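Local coordinates for acyl-[acyl-carrier-protein]--UDP-N-acetylglucosamine O-acyltransferase (Acinetobacter baumannii, PDB 4E6U), which catalyses transfer of a 3-hydroxyacyl chain from acyl carrier protein to UDP-N-acetylglucosamine, the first step of lipid A synthesis, at the interface of chains A and B. Coordinates in Å, arbitrary orientation; residue numbers count along the deposited sequence, not the author numbering. Chains: chain A/B, Acyl-[acyl-carrier-protein]--UDP-N-acetylglucosamine O-acyltransferase.

Contact 1: the interface of chains A and B. Residues chain A 122, 140; chain B 122, 140.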
# COMPACT_ATOMS: atom_id res chain seq x y z
N ASN A 122 2.06 7.30 -2.56
CA ASN A 122 2.74 6.10 -2.09
C ASN A 122 3.40 5.30 -3.21
O ASN A 122 3.34 4.06 -3.22
CB ASN A 122 1.78 5.20 -1.27
CG ASN A 122 2.51 4.06 -0.53
OD1 ASN A 122 1.95 2.98 -0.32
ND2 ASN A 122 3.77 4.29 -0.15
N ASN A 140 0.26 3.44 -4.69
CA ASN A 140 0.76 2.25 -3.99
C ASN A 140 1.65 1.31 -4.84
O ASN A 140 1.79 0.13 -4.52
CB ASN A 140 -0.40 1.44 -3.37
CG ASN A 140 -1.18 2.21 -2.32
OD1 ASN A 140 -0.63 3.00 -1.57
ND2 ASN A 140 -2.47 1.97 -2.26
N ASN B 122 6.12 1.67 4.88
CA ASN B 122 4.69 1.37 5.01
C ASN B 122 4.42 -0.04 5.51
O ASN B 122 3.50 -0.72 5.03
CB ASN B 122 3.95 1.63 3.69
CG ASN B 122 2.41 1.60 3.84
OD1 ASN B 122 1.69 1.22 2.90
ND2 ASN B 122 1.91 1.96 5.01
N ASN B 140 4.97 -2.09 2.21
CA ASN B 140 3.50 -2.18 2.13
C ASN B 140 2.89 -3.45 2.75
O ASN B 140 1.77 -3.83 2.41
CB ASN B 140 3.00 -2.02 0.68
CG ASN B 140 3.34 -0.67 0.06
OD1 ASN B 140 3.35 0.35 0.73
ND2 ASN B 140 3.62 -0.67 -1.22
O HOH W 1 4.54 1.76 -2.56
O HOH W 2 5.96 1.91 -0.26
O HOH W 3 0.12 0.36 0.20
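This is a hydrated, polar patch of a subunit interface in the homotrimer typical of LpxA, where asparagines at the corners of two left-handed beta-helices face each other and probably help hold the subunits in register. A:Asn122 and B:Asn140 reach towards each other from opposite directions, their amide planes turned 79° apart. Their modelled oxygens, A:Asn122 OD1 and B:Asn140 OD1, come within 3.2 Å; as modelled, both can only accept, so this is a close, unfavourable approach and not a bond, and the amide orientations deserve some caution.

Water does the joining. B:Asn140 ND2 pairs with water 1 at 2.9 Å, nearly straight (172° at H), and that water also lies 2.7 Å from the backbone oxygen A:Asn122 O. Water 1 is linked to water 2, which lies 3.2 Å from the amide nitrogen A:Asn122 ND2, a more bent pairing, and also contacts B:Asn140 OD1, so the two waters take up both ends of the B:Asn140 amide and, on chain A, the backbone oxygen and amide nitrogen of A:Asn122. With CG anti to the backbone N (chi1 -169°), A:Asn122 turns its amide towards chain B, and B:Asn122 has the same torsion. Water 3 bridges these equivalent residues, 3.2 Å from A:Asn122 OD1 and equally far from B:Asn122 OD1. The site thus gives the trimer a water-mediated seam of repeated asparagines, which probably helps the subunits pack.

Contact 2: the interface of chains A and B. Residues chain A 31, 33, 49, 51; chain B 48-49, 66-67.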
# COMPACT_ATOMS: atom_id res chain seq x y z
N TYR A 31 8.00 23.32 7.40
CA TYR A 31 8.41 22.08 8.05
C TYR A 31 9.06 21.10 7.10
O TYR A 31 9.05 19.91 7.35
CB TYR A 31 7.23 21.46 8.85
CG TYR A 31 6.55 22.45 9.77
CD1 TYR A 31 5.18 22.73 9.70
CD2 TYR A 31 7.31 23.15 10.70
CE1 TYR A 31 4.60 23.66 10.57
CE2 TYR A 31 6.74 24.09 11.54
CZ TYR A 31 5.40 24.34 11.47
OH TYR A 31 4.90 25.29 12.35
N ILE A 33 12.50 19.53 5.34
CA ILE A 33 13.88 19.31 5.69
C ILE A 33 14.65 19.08 4.42
O ILE A 33 14.29 18.19 3.63
CB ILE A 33 14.03 18.05 6.59
CG1 ILE A 33 13.14 18.13 7.85
CG2 ILE A 33 15.51 17.74 6.89
CD1 ILE A 33 13.43 19.35 8.72
N HIS A 49 6.12 19.75 4.75
CA HIS A 49 6.38 18.40 5.24
C HIS A 49 7.05 17.46 4.23
O HIS A 49 6.78 16.25 4.20
CB HIS A 49 5.09 17.71 5.76
CG HIS A 49 4.49 18.37 6.95
ND1 HIS A 49 3.49 19.32 6.85
CD2 HIS A 49 4.70 18.19 8.28
CE1 HIS A 49 3.13 19.71 8.05
NE2 HIS A 49 3.84 19.04 8.94
N VAL A 51 10.63 15.78 3.12
CA VAL A 51 12.01 15.50 3.54
C VAL A 51 12.84 15.12 2.32
O VAL A 51 12.49 14.17 1.61
CB VAL A 51 12.09 14.38 4.61
CG1 VAL A 51 13.57 13.97 4.86
CG2 VAL A 51 11.38 14.81 5.90
N SER B 48 13.70 13.16 11.36
CA SER B 48 12.67 14.19 11.51
C SER B 48 11.27 13.56 11.40
O SER B 48 11.11 12.45 10.88
CB SER B 48 12.82 15.26 10.42
OG SER B 48 12.41 14.80 9.14
N HIS B 49 10.26 14.28 11.88
CA HIS B 49 8.87 13.94 11.55
C HIS B 49 8.43 12.55 12.00
O HIS B 49 7.63 11.88 11.33
CB HIS B 49 8.57 14.09 10.05
CG HIS B 49 8.68 15.49 9.53
ND1 HIS B 49 9.84 15.97 8.96
CD2 HIS B 49 7.78 16.48 9.45
CE1 HIS B 49 9.65 17.22 8.58
NE2 HIS B 49 8.41 17.55 8.85
N GLN B 66 11.45 9.19 9.03
CA GLN B 66 10.39 10.17 8.93
C GLN B 66 9.05 9.58 8.52
O GLN B 66 8.96 8.65 7.68
CB GLN B 66 10.79 11.26 7.91
CG GLN B 66 11.25 10.76 6.52
CD GLN B 66 12.74 10.47 6.40
OE1 GLN B 66 13.23 10.23 5.28
NE2 GLN B 66 13.44 10.50 7.49
N PHE B 67 8.01 10.16 9.13
CA PHE B 67 6.61 9.86 8.83
C PHE B 67 6.18 8.49 9.34
O PHE B 67 5.12 7.99 8.96
CB PHE B 67 6.30 10.00 7.32
CG PHE B 67 6.89 11.23 6.68
CD1 PHE B 67 6.59 12.51 7.18
CD2 PHE B 67 7.72 11.12 5.58
CE1 PHE B 67 7.14 13.64 6.57
CE2 PHE B 67 8.26 12.27 4.97
CZ PHE B 67 7.97 13.50 5.46
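Corner turns of the left-handed parallel beta-helix, the fold built from hexapeptide repeats, meet here, with B:His49 reaching from its turn into the side of chain A. The B:His49 ring brings its edge to A:Tyr31, and NE2 donates a weak hydrogen bond to the backbone oxygen A:Tyr31 O at 2.9 Å. That oxygen lies in the plane of the ring, but the bond is strongly bent, 120° at H.

On the other nitrogen, B:His49 ND1 is hydrogen-bonded at 2.8 Å to the hydroxyl B:Ser48 OG, which also sits in the ring plane. The neighbouring serine therefore fixes the rotation of the imidazole and helps point NE2 at chain A. A:Ile33 CG1 fills in along the same edge, 3.7 Å from B:His49 CE1.

A:Val51 packs against chain B with both methyls. Its CG2 lies 3.4 Å from B:Ser48 OG and 3.7 Å from B:Phe67 CZ, whereas CG1, anti to the backbone N (chi1 172°), rests against the amide end of B:Gln66, 3.8 Å from OE1. B:Gln66 gets there by bending at chi2 (-89°), and its CB lies over the rim of one face of the B:Phe67 ring.

The other copy of the histidine plays a different part. A:His49 CD2 meets B:His49 CD2 at 3.7 Å as the two side chains cross obliquely, and A:Tyr31 CB lies over one face of the A:His49 ring. The backbone oxygen A:His49 O looks onto the rim of B:Phe67, 3.3 Å from CZ.

Tyr31, His49 and Phe67 recur every eighteen residues, matching one coil of the helix; all three sit in loops with positive phi, while A:Ile33 and A:Val51 start strands 33-34 and 51-52 just beyond the turns.

Contact 1 and contact 2 lie about 17 Å apart, measured between the centres of their C-alpha atoms, and share no residue. Both join corner turns of the same two beta-helices, with contact 2 nearer the N-terminal end and contact 1 further along. In each, residues spaced by eighteen stack on successive coils, so the repeat of the fold also spaces the interface. Their characters differ: contact 1 is joined through water, whereas contact 2 is packed directly by methyls and rings, with a weak hydrogen bond added. Together they probably help hold the trimer at separate levels along its length.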